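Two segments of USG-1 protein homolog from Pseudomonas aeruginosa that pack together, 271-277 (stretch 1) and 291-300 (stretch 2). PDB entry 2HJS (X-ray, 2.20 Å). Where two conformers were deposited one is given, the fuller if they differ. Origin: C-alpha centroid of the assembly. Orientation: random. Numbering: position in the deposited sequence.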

# COMPACT_ATOMS: atom_id res chain seq x y z
N LYS A 271 -26.57 1.28 -2.54
CA LYS A 271 -26.57 2.45 -1.66
C LYS A 271 -25.32 2.44 -0.77
O LYS A 271 -24.90 1.39 -0.31
CB LYS A 271 -27.84 2.48 -0.80
CG LYS A 271 -27.84 3.55 0.30
CD LYS A 271 -28.99 3.39 1.28
CE LYS A 271 -29.98 4.53 1.14
NZ LYS A 271 -29.36 5.86 1.42
N GLY A 272 -24.73 3.61 -0.57
CA GLY A 272 -23.60 3.75 0.34
C GLY A 272 -22.27 3.46 -0.33
O GLY A 272 -21.22 3.68 0.28
N ILE A 273 -22.31 2.93 -1.56
CA ILE A 273 -21.10 2.70 -2.36
C ILE A 273 -21.14 3.65 -3.54
O ILE A 273 -22.17 3.79 -4.20
CB ILE A 273 -21.00 1.24 -2.87
CG1 ILE A 273 -20.71 0.27 -1.73
CG2 ILE A 273 -19.90 1.11 -3.90
CD1 ILE A 273 -20.85 -1.22 -2.13
N GLU A 274 -20.02 4.33 -3.79
CA GLU A 274 -19.89 5.15 -4.99
C GLU A 274 -18.87 4.52 -5.94
O GLU A 274 -17.68 4.41 -5.61
CB GLU A 274 -19.54 6.59 -4.64
CG GLU A 274 -19.56 7.57 -5.82
CD GLU A 274 -20.88 7.60 -6.59
OE1 GLU A 274 -20.84 7.47 -7.83
OE2 GLU A 274 -21.96 7.75 -5.97
N TRP A 275 -19.34 4.07 -7.10
CA TRP A 275 -18.47 3.44 -8.07
C TRP A 275 -17.82 4.51 -8.93
O TRP A 275 -18.49 5.40 -9.42
CB TRP A 275 -19.22 2.45 -8.97
CG TRP A 275 -18.31 1.96 -10.11
CD1 TRP A 275 -17.18 1.18 -10.00
CD2 TRP A 275 -18.43 2.28 -11.51
NE1 TRP A 275 -16.62 0.97 -11.24
CE2 TRP A 275 -17.36 1.64 -12.18
CE3 TRP A 275 -19.35 3.03 -12.26
CZ2 TRP A 275 -17.18 1.73 -13.56
CZ3 TRP A 275 -19.17 3.12 -13.64
CH2 TRP A 275 -18.09 2.46 -14.28
N VAL A 276 -16.50 4.42 -9.10
CA VAL A 276 -15.76 5.35 -9.95
C VAL A 276 -15.12 4.55 -11.08
O VAL A 276 -14.46 3.54 -10.85
CB VAL A 276 -14.67 6.14 -9.15
CG1 VAL A 276 -13.94 7.16 -10.06
CG2 VAL A 276 -15.29 6.83 -7.93
N GLY A 277 -15.36 4.99 -12.31
CA GLY A 277 -14.80 4.31 -13.48
C GLY A 277 -14.14 5.30 -14.42
O GLY A 277 -13.63 6.32 -13.98
N GLN A 291 -17.62 12.24 4.61
CA GLN A 291 -18.89 11.84 4.00
C GLN A 291 -19.17 10.33 4.09
O GLN A 291 -18.32 9.56 4.56
CB GLN A 291 -19.01 12.45 2.58
CG GLN A 291 -17.93 12.02 1.59
CD GLN A 291 -18.21 10.63 1.14
OE1 GLN A 291 -19.23 10.38 0.49
NE2 GLN A 291 -17.34 9.69 1.52
N ASP A 292 -20.35 9.91 3.64
CA ASP A 292 -20.88 8.58 3.96
C ASP A 292 -20.57 7.49 2.95
O ASP A 292 -20.65 6.32 3.30
CB ASP A 292 -22.41 8.61 4.11
CG ASP A 292 -22.89 9.58 5.19
OD1 ASP A 292 -22.07 10.12 5.97
OD2 ASP A 292 -24.12 9.80 5.26
N GLU A 293 -20.26 7.84 1.71
CA GLU A 293 -20.02 6.84 0.68
C GLU A 293 -18.67 6.16 0.88
O GLU A 293 -17.67 6.78 1.22
CB GLU A 293 -20.04 7.47 -0.73
CG GLU A 293 -21.30 8.33 -1.02
CD GLU A 293 -22.55 7.49 -0.93
OE1 GLU A 293 -22.68 6.57 -1.76
OE2 GLU A 293 -23.37 7.73 -0.01
N THR A 294 -18.67 4.86 0.63
CA THR A 294 -17.43 4.12 0.45
C THR A 294 -17.21 4.10 -1.07
O THR A 294 -18.06 3.64 -1.83
CB THR A 294 -17.61 2.72 1.02
OG1 THR A 294 -17.66 2.81 2.44
CG2 THR A 294 -16.49 1.79 0.60
N TYR A 295 -16.07 4.62 -1.50
CA TYR A 295 -15.77 4.76 -2.93
C TYR A 295 -15.00 3.55 -3.45
O TYR A 295 -14.10 3.08 -2.78
CB TYR A 295 -14.91 6.00 -3.15
CG TYR A 295 -15.67 7.29 -3.10
CD1 TYR A 295 -16.00 7.94 -4.28
CD2 TYR A 295 -16.05 7.87 -1.89
CE1 TYR A 295 -16.68 9.16 -4.27
CE2 TYR A 295 -16.76 9.09 -1.86
CZ TYR A 295 -17.06 9.71 -3.06
OH TYR A 295 -17.74 10.90 -3.09
N VAL A 296 -15.37 3.05 -4.62
CA VAL A 296 -14.73 1.86 -5.18
C VAL A 296 -14.34 2.16 -6.62
O VAL A 296 -15.19 2.58 -7.39
CB VAL A 296 -15.66 0.62 -5.16
CG1 VAL A 296 -14.90 -0.65 -5.66
CG2 VAL A 296 -16.19 0.38 -3.77
N GLY A 297 -13.07 1.93 -6.97
CA GLY A 297 -12.59 2.08 -8.33
C GLY A 297 -11.60 1.02 -8.78
O GLY A 297 -11.34 0.03 -8.08
N ARG A 298 -11.05 1.24 -9.98
CA ARG A 298 -10.02 0.42 -10.61
C ARG A 298 -10.47 -1.02 -10.79
O ARG A 298 -9.68 -1.94 -10.66
CB ARG A 298 -8.66 0.49 -9.86
CG ARG A 298 -8.03 1.88 -9.80
CD ARG A 298 -6.51 1.78 -9.81
NE ARG A 298 -6.04 1.10 -11.02
CZ ARG A 298 -4.87 0.51 -11.17
NH1 ARG A 298 -3.98 0.52 -10.19
NH2 ARG A 298 -4.58 -0.08 -12.35
N VAL A 299 -11.77 -1.20 -11.05
CA VAL A 299 -12.32 -2.54 -11.28
C VAL A 299 -11.75 -3.04 -12.60
O VAL A 299 -11.97 -2.44 -13.63
CB VAL A 299 -13.87 -2.53 -11.32
CG1 VAL A 299 -14.42 -3.93 -11.76
CG2 VAL A 299 -14.44 -2.12 -9.98
N ARG A 300 -11.00 -4.13 -12.55
CA ARG A 300 -10.34 -4.67 -13.74
C ARG A 300 -10.02 -6.15 -13.52
O ARG A 300 -10.01 -6.62 -12.38
CB ARG A 300 -9.04 -3.91 -14.03
CG ARG A 300 -8.02 -4.03 -12.88
CD ARG A 300 -6.93 -2.97 -12.98
NE ARG A 300 -5.78 -3.25 -12.11
CZ ARG A 300 -5.74 -2.99 -10.79
NH1 ARG A 300 -6.79 -2.47 -10.15
NH2 ARG A 300 -4.64 -3.27 -10.10
O HOH W 1 -25.18 5.51 -2.52
O HOH W 2 -13.82 0.95 -11.69
O HOH W 3 -11.32 3.36 -11.76

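The two stretches meet as neighbouring parallel β-strands, joined by a short ladder of backbone hydrogen bonds, extended at one end by water and padded by side chains on both faces. The strand axes run in the same general direction, 28° apart, and approach to 4.6 Å; the paired residues are Ile-273 with Thr-294, Glu-274 with Tyr-295, and Trp-275 with Val-296.

Four bonds define the register. Thr-294 N donates to Gly-272 O (2.8 Å, 171°) and Glu-274 N to Thr-294 O (2.9 Å, 162°); Val-296 N then donates to Glu-274 O (2.9 Å, 163°) and Val-276 N to Val-296 O (2.8 Å, 166°). Glu-274 thus spends both its NH and its carbonyl on residues flanking Tyr-295, the signature of a parallel bridge. The same carbonyls also receive CA-H contacts, the shortest from Ile-273 CA to Thr-294 O at 3.2 Å.

Beyond Val-276 the direct ladder stops: Val-276 O lies 4.2 Å from Arg-298 N, and water 3 spans the gap, donating to Val-276 O (3.3 Å) and accepting from Arg-298 N (2.8 Å). Water 2 ties Trp-275 NE1 and Val-276 O (2.8 Å each) to Val-299 N (3.0 Å). At the other end, water 1 links Gly-272 N to Glu-293 OE1, 2.8 Å from each.

On the face carrying Glu-274 and Tyr-295, Glu-274 CB sits over the tyrosine ring, 4.0 Å from the centroid of Tyr-295 and 21° off its normal, a CH-pi contact. Val-276 CG2 meets the ring edge, 3.9 Å from Tyr-295 CD1. On the other face, Ile-273 CG2 packs against Val-296 CG2 at 3.8 Å. Farther along, Val-299 CG2 lies at the indole edge, 4.0 Å from Trp-275 NE1.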